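Local coordinates for protein 432aa long hypothetical deoxyribodipyrimidine photolyase (PDB 2E0I) that probably repairs cyclobutane pyrimidine dimers in DNA using light, holding one FAD in its catalytic domain and a second FAD proposed to act as a light-harvesting cofactor, at residues R8-R12 against E125-L129; R247-T251 against D342-N346. Residue numbers count along the deposited sequence, not the author numbering.

Contact 1 (R8-R12 against E125-L129); sequences RRDLR and EDYLL. With FAD (flavin-adenine dinucleotide), chain F.
Two irregular loops meet: residues 8-12 follow strand 2-7, residues 125-129 follow strand 120-124, and the CA atoms of Asp10 and Tyr127 are nearest at 7.8 Å. In the first loop Arg8 N donates to Asp10 OD1 (2.9 Å), and Leu11 centres an inverse gamma turn closed by Arg12 N to Asp10 O (2.7 Å). Along the second, Asp126 follows Glu125 with chi1 t and its CB toward the other loop. Its OD1 takes a salt-bridging hydrogen bond from Arg12 NH2 (2.8 Å); a water also joins them, 2.7 Å from Arg12 NH1 and 3.2 Å from Asp126 OD1. Asp126 OD2 turns to Arg228 and Thr17. Tyr127, chi1 m, buries the largest area, its ring reaching up to Arg9 and Asp10. The Arg9 guanidinium lies over one ring face in a cation-pi contact, CZ 4.0 Å from the centroid, with NH2 3.0 Å from Tyr127 CD1; the same guanidinium pairs with Asp98. Tyr127 OH accepts a weak hydrogen bond from Arg9 N (3.4 Å). The side chains of Leu128 and Leu129 then pack on helix 238-256. On the ligand side, Arg9 CD lies 3.5 Å from FAD O2', and Arg8 O lies 3.6 Å from the flavin N1. Both loops follow C-terminal ends of parallel strands, 8-12 lining the cofactor pocket and 125-129 packing against it, as in the Rossmann-like antenna domain of photolyases, here occupied by FAD.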
loop_
_atom_site.group_PDB
_atom_site.type_symbol
_atom_site.label_atom_id
_atom_site.label_comp_id
_atom_site.label_asym_id
_atom_site.label_seq_id
_atom_site.Cartn_x
_atom_site.Cartn_y
_atom_site.Cartn_z
ATOM N N ARG A 8 5.024 -11.603 8.378
ATOM C CA ARG A 8 5.542 -10.934 7.199
ATOM C C ARG A 8 4.852 -9.607 6.983
ATOM O O ARG A 8 5.495 -8.569 6.963
ATOM C CB ARG A 8 5.344 -11.810 5.964
ATOM C CG ARG A 8 6.048 -13.145 6.028
ATOM C CD ARG A 8 5.133 -14.187 5.459
ATOM N NE ARG A 8 5.849 -15.097 4.590
ATOM C CZ ARG A 8 5.274 -15.807 3.629
ATOM N NH1 ARG A 8 3.964 -15.704 3.421
ATOM N NH2 ARG A 8 6.012 -16.613 2.871
ATOM N N ARG A 9 3.530 -9.668 6.878
ATOM C CA ARG A 9 2.686 -8.521 6.584
ATOM C C ARG A 9 1.445 -8.564 7.474
ATOM O O ARG A 9 0.466 -7.840 7.228
ATOM C CB ARG A 9 2.229 -8.679 5.146
ATOM C CG ARG A 9 2.329 -7.517 4.261
ATOM C CD ARG A 9 1.929 -7.977 2.854
ATOM N NE ARG A 9 0.634 -7.419 2.689
ATOM C CZ ARG A 9 -0.474 -7.898 2.159
ATOM N NH1 ARG A 9 -1.476 -7.059 2.224
ATOM N NH2 ARG A 9 -0.632 -9.090 1.598
ATOM N N ASP A 10 1.472 -9.453 8.468
ATOM C CA ASP A 10 0.365 -9.677 9.412
ATOM C C ASP A 10 0.850 -9.367 10.825
ATOM O O ASP A 10 0.738 -10.196 11.728
ATOM C CB ASP A 10 -0.069 -11.146 9.333
ATOM C CG ASP A 10 1.136 -12.129 9.314
ATOM O OD1 ASP A 10 2.300 -11.692 9.461
ATOM O OD2 ASP A 10 0.929 -13.352 9.148
ATOM N N LEU A 11 1.365 -8.159 11.013
ATOM C CA LEU A 11 1.939 -7.754 12.291
ATOM C C LEU A 11 0.981 -7.554 13.466
ATOM O O LEU A 11 0.790 -6.428 13.942
ATOM C CB LEU A 11 2.776 -6.495 12.070
ATOM C CG LEU A 11 3.725 -6.591 10.870
ATOM C CD1 LEU A 11 4.700 -5.451 10.902
ATOM C CD2 LEU A 11 4.479 -7.904 10.894
ATOM N N ARG A 12 0.405 -8.659 13.944
ATOM C CA ARG A 12 -0.537 -8.632 15.059
ATOM C C ARG A 12 -0.695 -10.041 15.591
ATOM O O ARG A 12 -0.322 -11.001 14.911
ATOM C CB ARG A 12 -1.902 -8.132 14.589
ATOM C CG ARG A 12 -2.511 -9.015 13.533
ATOM C CD ARG A 12 -3.919 -8.596 13.147
ATOM N NE ARG A 12 -4.556 -9.603 12.297
ATOM C CZ ARG A 12 -4.294 -9.775 11.006
ATOM N NH1 ARG A 12 -3.406 -8.994 10.402
ATOM N NH2 ARG A 12 -4.907 -10.737 10.324
ATOM N N GLU A 125 -5.006 -18.468 4.086
ATOM C CA GLU A 125 -5.517 -17.214 3.550
ATOM C C GLU A 125 -5.857 -16.319 4.740
ATOM O O GLU A 125 -6.494 -16.770 5.701
ATOM C CB GLU A 125 -6.772 -17.456 2.705
ATOM C CG GLU A 125 -6.487 -18.024 1.322
ATOM C CD GLU A 125 -7.737 -18.193 0.453
ATOM O OE1 GLU A 125 -8.446 -17.191 0.189
ATOM O OE2 GLU A 125 -8.008 -19.337 0.020
ATOM N N ASP A 126 -5.429 -15.059 4.689
ATOM C CA ASP A 126 -5.698 -14.128 5.778
ATOM C C ASP A 126 -5.821 -12.689 5.318
ATOM O O ASP A 126 -6.652 -11.953 5.818
ATOM C CB ASP A 126 -4.594 -14.236 6.841
ATOM C CG ASP A 126 -4.792 -13.263 8.019
ATOM O OD1 ASP A 126 -4.203 -12.160 7.996
ATOM O OD2 ASP A 126 -5.533 -13.601 8.971
ATOM N N TYR A 127 -5.001 -12.289 4.359
ATOM C CA TYR A 127 -5.011 -10.916 3.882
ATOM C C TYR A 127 -6.278 -10.473 3.198
ATOM O O TYR A 127 -6.623 -9.303 3.259
ATOM C CB TYR A 127 -3.824 -10.667 2.949
ATOM C CG TYR A 127 -2.496 -10.866 3.625
ATOM C CD1 TYR A 127 -1.494 -11.602 3.021
ATOM C CD2 TYR A 127 -2.273 -10.382 4.905
ATOM C CE1 TYR A 127 -0.296 -11.868 3.685
ATOM C CE2 TYR A 127 -1.087 -10.634 5.581
ATOM C CZ TYR A 127 -0.098 -11.386 4.978
ATOM O OH TYR A 127 1.048 -11.715 5.696
ATOM N N LEU A 128 -6.989 -11.394 2.557
ATOM C CA LEU A 128 -8.219 -11.027 1.846
ATOM C C LEU A 128 -9.487 -11.116 2.690
ATOM O O LEU A 128 -9.589 -11.892 3.644
ATOM C CB LEU A 128 -8.392 -11.894 0.592
ATOM C CG LEU A 128 -7.302 -11.854 -0.480
ATOM C CD1 LEU A 128 -7.424 -13.096 -1.323
ATOM C CD2 LEU A 128 -7.403 -10.599 -1.340
ATOM N N LEU A 129 -10.459 -10.305 2.312
ATOM C CA LEU A 129 -11.742 -10.259 2.981
ATOM C C LEU A 129 -12.605 -11.378 2.401
ATOM O O LEU A 129 -13.505 -11.892 3.061
ATOM C CB LEU A 129 -12.384 -8.908 2.697
ATOM C CG LEU A 129 -13.362 -8.284 3.683
ATOM C CD1 LEU A 129 -12.728 -8.160 5.051
ATOM C CD2 LEU A 129 -13.751 -6.917 3.154
HETATM P PA FAD F . 7.976 -5.993 -1.397
HETATM O O1A FAD F . 7.100 -4.991 -2.046
HETATM O O2A FAD F . 9.024 -5.682 -0.401
HETATM O O5B FAD F . 8.945 -6.229 -2.663
HETATM C C5B FAD F . 9.843 -7.345 -2.691
HETATM C C4B FAD F . 10.571 -7.452 -4.034
HETATM O O4B FAD F . 9.650 -7.074 -5.076
HETATM C C3B FAD F . 11.733 -6.462 -4.126
HETATM O O3B FAD F . 12.678 -6.921 -5.098
HETATM C C2B FAD F . 11.013 -5.213 -4.632
HETATM O O2B FAD F . 11.953 -4.353 -5.280
HETATM C C1B FAD F . 10.114 -5.857 -5.688
HETATM N N9A FAD F . 8.985 -4.972 -6.066
HETATM C C8A FAD F . 8.133 -4.389 -5.225
HETATM N N7A FAD F . 7.218 -3.703 -5.906
HETATM C C5A FAD F . 7.485 -3.850 -7.198
HETATM C C6A FAD F . 6.884 -3.406 -8.370
HETATM N N6A FAD F . 5.818 -2.614 -8.320
HETATM N N1A FAD F . 7.409 -3.764 -9.551
HETATM C C2A FAD F . 8.490 -4.522 -9.614
HETATM N N3A FAD F . 9.088 -4.959 -8.519
HETATM C C4A FAD F . 8.615 -4.650 -7.303
HETATM N N1 FAD F . 8.488 -8.676 4.958
HETATM C C2 FAD F . 9.400 -9.583 5.511
HETATM O O2 FAD F . 9.028 -10.709 5.837
HETATM N N3 FAD F . 10.745 -9.218 5.642
HETATM C C4 FAD F . 11.177 -7.955 5.213
HETATM O O4 FAD F . 12.359 -7.636 5.337
HETATM C C4X FAD F . 10.271 -7.063 4.647
HETATM N N5 FAD F . 10.709 -5.827 4.153
HETATM C C5X FAD F . 9.802 -4.938 3.563
HETATM C C6 FAD F . 10.263 -3.754 2.996
HETATM C C7 FAD F . 9.387 -2.906 2.324
HETATM C C7M FAD F . 9.920 -1.612 1.705
HETATM C C8 FAD F . 8.041 -3.249 2.224
HETATM C C8M FAD F . 7.051 -2.341 1.491
HETATM C C9 FAD F . 7.579 -4.431 2.798
HETATM C C9A FAD F . 8.455 -5.280 3.470
HETATM N N10 FAD F . 8.010 -6.500 4.004
HETATM C C10 FAD F . 8.930 -7.420 4.525
HETATM C "C1'" FAD F . 6.577 -6.871 3.949
HETATM C "C2'" FAD F . 6.167 -7.469 2.603
HETATM O "O2'" FAD F . 5.055 -6.737 2.075
HETATM C "C3'" FAD F . 5.807 -8.950 2.758
HETATM O "O3'" FAD F . 6.965 -9.681 3.172
HETATM C "C4'" FAD F . 5.285 -9.525 1.439
HETATM O "O4'" FAD F . 4.759 -10.833 1.677
HETATM C "C5'" FAD F . 6.403 -9.602 0.396
HETATM O "O5'" FAD F . 5.901 -9.393 -0.927
HETATM P P FAD F . 5.899 -7.911 -1.559
HETATM O O1P FAD F . 5.561 -8.054 -2.993
HETATM O O2P FAD F . 5.073 -7.012 -0.723
HETATM O O3P FAD F . 7.456 -7.517 -1.442
HETATM O O HOH W 1 -3.450 -9.041 7.746
#

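Contact 2 (R247-T251 against D342-N346); sequences RDFFT and DPAIN. With FAD (flavin-adenine dinucleotide), chain E.
This is a close helix-helix contact deep in the FAD-binding domain, where the middle of helix 238-256 meets the first turn of helix 343-353 beside the flavin. Residues 247-251 are fully helical; Asp342 is the N-cap of the other helix, with OD1 accepting from Ile345 N (3.3 Å), and Asn346 N bonds to Asp342 O (2.6 Å). CA atoms pair Thr251 with Ala344 (5.2 Å) and Phe250 with Ile345 (5.3 Å), a separation made possible by the small Ala344, whose CB lies 3.8 Å from both Phe250 O and Thr251 CA. Thr251, chi1 m, turns OG1 back to Arg247 O (2.8 Å). Phe250, also m, points its CB toward the partner, 4.0 Å from Ile345 CA, and its ring edge faces the adenine, CE2 lying 3.8 Å from N1A. Ile345 (m, t) sets CD1 under one face of the Arg247 guanidinium, 3.0 Å from NH1, while its CG2 is 3.5 Å from adenine C2A. Arg247 NH1 forms a long salt bridge with Asp342 OD2 (3.6 Å), and its NE donates weakly to the ribose O2B (3.4 Å). Asp342 N donates to the flavin O4 (3.2 Å), with Asn346 CB also 3.2 Å from that oxygen. Adenine and isoalloxazine thus gather at one small patch, consistent with the folded FAD of photolyases. Helices 217-221 and 227-233 cover the Arg247 side, and the Asn346 side chain reaches the backbone of Glu331 in helix 327-337.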
loop_
_atom_site.group_PDB
_atom_site.type_symbol
_atom_site.label_atom_id
_atom_site.label_comp_id
_atom_site.label_asym_id
_atom_site.label_seq_id
_atom_site.Cartn_x
_atom_site.Cartn_y
_atom_site.Cartn_z
ATOM N N ARG A 247 -9.441 -3.227 -2.038
ATOM C CA ARG A 247 -8.162 -3.829 -1.731
ATOM C C ARG A 247 -8.137 -5.249 -2.261
ATOM O O ARG A 247 -7.164 -5.679 -2.882
ATOM C CB ARG A 247 -7.955 -3.894 -0.236
ATOM C CG ARG A 247 -7.741 -2.583 0.403
ATOM C CD ARG A 247 -6.776 -2.772 1.531
ATOM N NE ARG A 247 -5.998 -1.562 1.647
ATOM C CZ ARG A 247 -4.675 -1.464 1.636
ATOM N NH1 ARG A 247 -3.853 -2.502 1.521
ATOM N NH2 ARG A 247 -4.178 -0.264 1.721
ATOM N N ASP A 248 -9.206 -5.989 -1.982
ATOM C CA ASP A 248 -9.314 -7.370 -2.435
ATOM C C ASP A 248 -9.309 -7.405 -3.954
ATOM O O ASP A 248 -8.612 -8.229 -4.563
ATOM C CB ASP A 248 -10.608 -8.002 -1.926
ATOM C CG ASP A 248 -10.486 -8.559 -0.520
ATOM O OD1 ASP A 248 -10.061 -7.816 0.400
ATOM O OD2 ASP A 248 -10.831 -9.747 -0.334
ATOM N N PHE A 249 -10.083 -6.509 -4.564
ATOM C CA PHE A 249 -10.172 -6.474 -6.009
ATOM C C PHE A 249 -8.829 -6.330 -6.705
ATOM O O PHE A 249 -8.484 -7.128 -7.581
ATOM C CB PHE A 249 -11.075 -5.347 -6.473
ATOM C CG PHE A 249 -11.271 -5.326 -7.955
ATOM C CD1 PHE A 249 -12.019 -6.319 -8.583
ATOM C CD2 PHE A 249 -10.650 -4.359 -8.737
ATOM C CE1 PHE A 249 -12.141 -6.355 -9.967
ATOM C CE2 PHE A 249 -10.765 -4.385 -10.128
ATOM C CZ PHE A 249 -11.509 -5.385 -10.744
ATOM N N PHE A 250 -8.069 -5.309 -6.338
ATOM C CA PHE A 250 -6.782 -5.107 -6.977
ATOM C C PHE A 250 -5.776 -6.209 -6.671
ATOM O O PHE A 250 -4.989 -6.587 -7.536
ATOM C CB PHE A 250 -6.212 -3.748 -6.610
ATOM C CG PHE A 250 -6.841 -2.603 -7.363
ATOM C CD1 PHE A 250 -6.955 -2.643 -8.748
ATOM C CD2 PHE A 250 -7.292 -1.473 -6.689
ATOM C CE1 PHE A 250 -7.512 -1.579 -9.451
ATOM C CE2 PHE A 250 -7.850 -0.398 -7.392
ATOM C CZ PHE A 250 -7.960 -0.455 -8.776
ATOM N N THR A 251 -5.807 -6.733 -5.455
ATOM C CA THR A 251 -4.906 -7.812 -5.060
ATOM C C THR A 251 -5.169 -9.041 -5.929
ATOM O O THR A 251 -4.240 -9.605 -6.516
ATOM C CB THR A 251 -5.124 -8.198 -3.578
ATOM O OG1 THR A 251 -4.707 -7.111 -2.747
ATOM C CG2 THR A 251 -4.357 -9.464 -3.216
ATOM N N ASP A 342 1.575 -0.850 -1.412
ATOM C CA ASP A 342 1.095 -2.199 -1.666
ATOM C C ASP A 342 1.280 -2.446 -3.168
ATOM O O ASP A 342 0.579 -1.849 -3.991
ATOM C CB ASP A 342 -0.375 -2.320 -1.290
ATOM C CG ASP A 342 -0.855 -3.758 -1.299
ATOM O OD1 ASP A 342 -0.805 -4.409 -2.379
ATOM O OD2 ASP A 342 -1.276 -4.231 -0.213
ATOM N N PRO A 343 2.221 -3.335 -3.543
ATOM C CA PRO A 343 2.476 -3.625 -4.957
ATOM C C PRO A 343 1.241 -3.727 -5.846
ATOM O O PRO A 343 1.133 -3.002 -6.832
ATOM C CB PRO A 343 3.270 -4.927 -4.900
ATOM C CG PRO A 343 4.024 -4.798 -3.617
ATOM C CD PRO A 343 2.980 -4.257 -2.676
ATOM N N ALA A 344 0.310 -4.609 -5.488
ATOM C CA ALA A 344 -0.901 -4.804 -6.299
ATOM C C ALA A 344 -1.869 -3.634 -6.267
ATOM O O ALA A 344 -2.414 -3.232 -7.294
ATOM C CB ALA A 344 -1.625 -6.067 -5.867
ATOM N N ILE A 345 -2.095 -3.089 -5.081
ATOM C CA ILE A 345 -3.005 -1.969 -4.961
ATOM C C ILE A 345 -2.426 -0.737 -5.657
ATOM O O ILE A 345 -3.146 -0.028 -6.356
ATOM C CB ILE A 345 -3.325 -1.693 -3.470
ATOM C CG1 ILE A 345 -3.987 -2.946 -2.869
ATOM C CG2 ILE A 345 -4.232 -0.479 -3.332
ATOM C CD1 ILE A 345 -4.370 -2.837 -1.417
ATOM N N ASN A 346 -1.129 -0.495 -5.496
ATOM C CA ASN A 346 -0.508 0.652 -6.148
ATOM C C ASN A 346 -0.562 0.462 -7.668
ATOM O O ASN A 346 -0.950 1.374 -8.407
ATOM C CB ASN A 346 0.947 0.817 -5.690
ATOM C CG ASN A 346 1.598 2.082 -6.247
ATOM O OD1 ASN A 346 1.050 3.177 -6.141
ATOM N ND2 ASN A 346 2.776 1.932 -6.837
HETATM P PA FAD E . -9.734 6.528 3.221
HETATM O O1A FAD E . -9.910 6.980 4.620
HETATM O O2A FAD E . -10.647 6.848 2.102
HETATM O O5B FAD E . -10.212 5.015 3.500
HETATM C C5B FAD E . -10.764 4.197 2.467
HETATM C C4B FAD E . -10.180 2.785 2.552
HETATM O O4B FAD E . -10.702 1.937 1.516
HETATM C C3B FAD E . -8.663 2.846 2.358
HETATM O O3B FAD E . -8.038 2.885 3.644
HETATM C C2B FAD E . -8.404 1.476 1.734
HETATM O O2B FAD E . -8.498 0.463 2.737
HETATM C C1B FAD E . -9.595 1.385 0.780
HETATM N N9A FAD E . -9.381 2.182 -0.451
HETATM C C8A FAD E . -9.815 3.418 -0.692
HETATM N N7A FAD E . -9.508 3.764 -1.941
HETATM C C5A FAD E . -8.869 2.741 -2.502
HETATM C C6A FAD E . -8.309 2.501 -3.752
HETATM N N6A FAD E . -8.373 3.415 -4.716
HETATM N N1A FAD E . -7.705 1.326 -3.981
HETATM C C2A FAD E . -7.634 0.391 -3.049
HETATM N N3A FAD E . -8.161 0.583 -1.851
HETATM C C4A FAD E . -8.779 1.734 -1.550
HETATM N N1 FAD E . -3.489 2.316 -1.276
HETATM C C2 FAD E . -2.571 1.519 -0.580
HETATM O O2 FAD E . -2.873 1.011 0.497
HETATM N N3 FAD E . -1.277 1.341 -1.085
HETATM C C4 FAD E . -0.911 1.971 -2.280
HETATM O O4 FAD E . 0.206 1.769 -2.754
HETATM C C4X FAD E . -1.821 2.775 -2.958
HETATM N N5 FAD E . -1.411 3.467 -4.104
HETATM C C5X FAD E . -2.321 4.264 -4.810
HETATM C C6 FAD E . -1.894 4.928 -5.955
HETATM C C7 FAD E . -2.796 5.695 -6.686
HETATM C C7M FAD E . -2.307 6.390 -7.958
HETATM C C8 FAD E . -4.121 5.800 -6.264
HETATM C C8M FAD E . -5.143 6.613 -7.062
HETATM C C9 FAD E . -4.537 5.133 -5.116
HETATM C C9A FAD E . -3.645 4.354 -4.382
HETATM N N10 FAD E . -4.059 3.657 -3.231
HETATM C C10 FAD E . -3.114 2.950 -2.469
HETATM C "C1'" FAD E . -5.479 3.699 -2.799
HETATM C "C2'" FAD E . -5.903 4.800 -1.823
HETATM O "O2'" FAD E . -5.526 6.085 -2.323
HETATM C "C3'" FAD E . -5.331 4.593 -0.418
HETATM O "O3'" FAD E . -5.676 3.284 0.044
HETATM C "C4'" FAD E . -5.894 5.618 0.568
HETATM O "O4'" FAD E . -5.614 6.946 0.114
HETATM C "C5'" FAD E . -5.295 5.425 1.963
HETATM O "O5'" FAD E . -5.742 6.445 2.863
HETATM P P FAD E . -6.995 6.211 3.847
HETATM O O1P FAD E . -6.787 4.928 4.554
HETATM O O2P FAD E . -7.148 7.440 4.658
HETATM O O3P FAD E . -8.240 6.055 2.834
#

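Both contacts are buried, yet belong to different domains and lie mainly against different FAD molecules, though Pro343 also touches the one beside contact 1. Contact 1 joins irregular loops at the end of a parallel sheet and relies on charged and aromatic groups, with a water included; contact 2 joins two helices, lies nearer the centre of the chain, and combines apolar packing with a single long ion pair. They also touch. Leu129 N probably donates to Asp248 OD2 (2.7 Å), Leu128 CD2 packs on Thr251 CG2 (3.8 Å), and Arg9 NH1 lies 3.7 Å from Asp342 OD2, a weak ion pair. Helix 238-256 therefore borders both, and the two cofactor sites adjoin across the domain boundary.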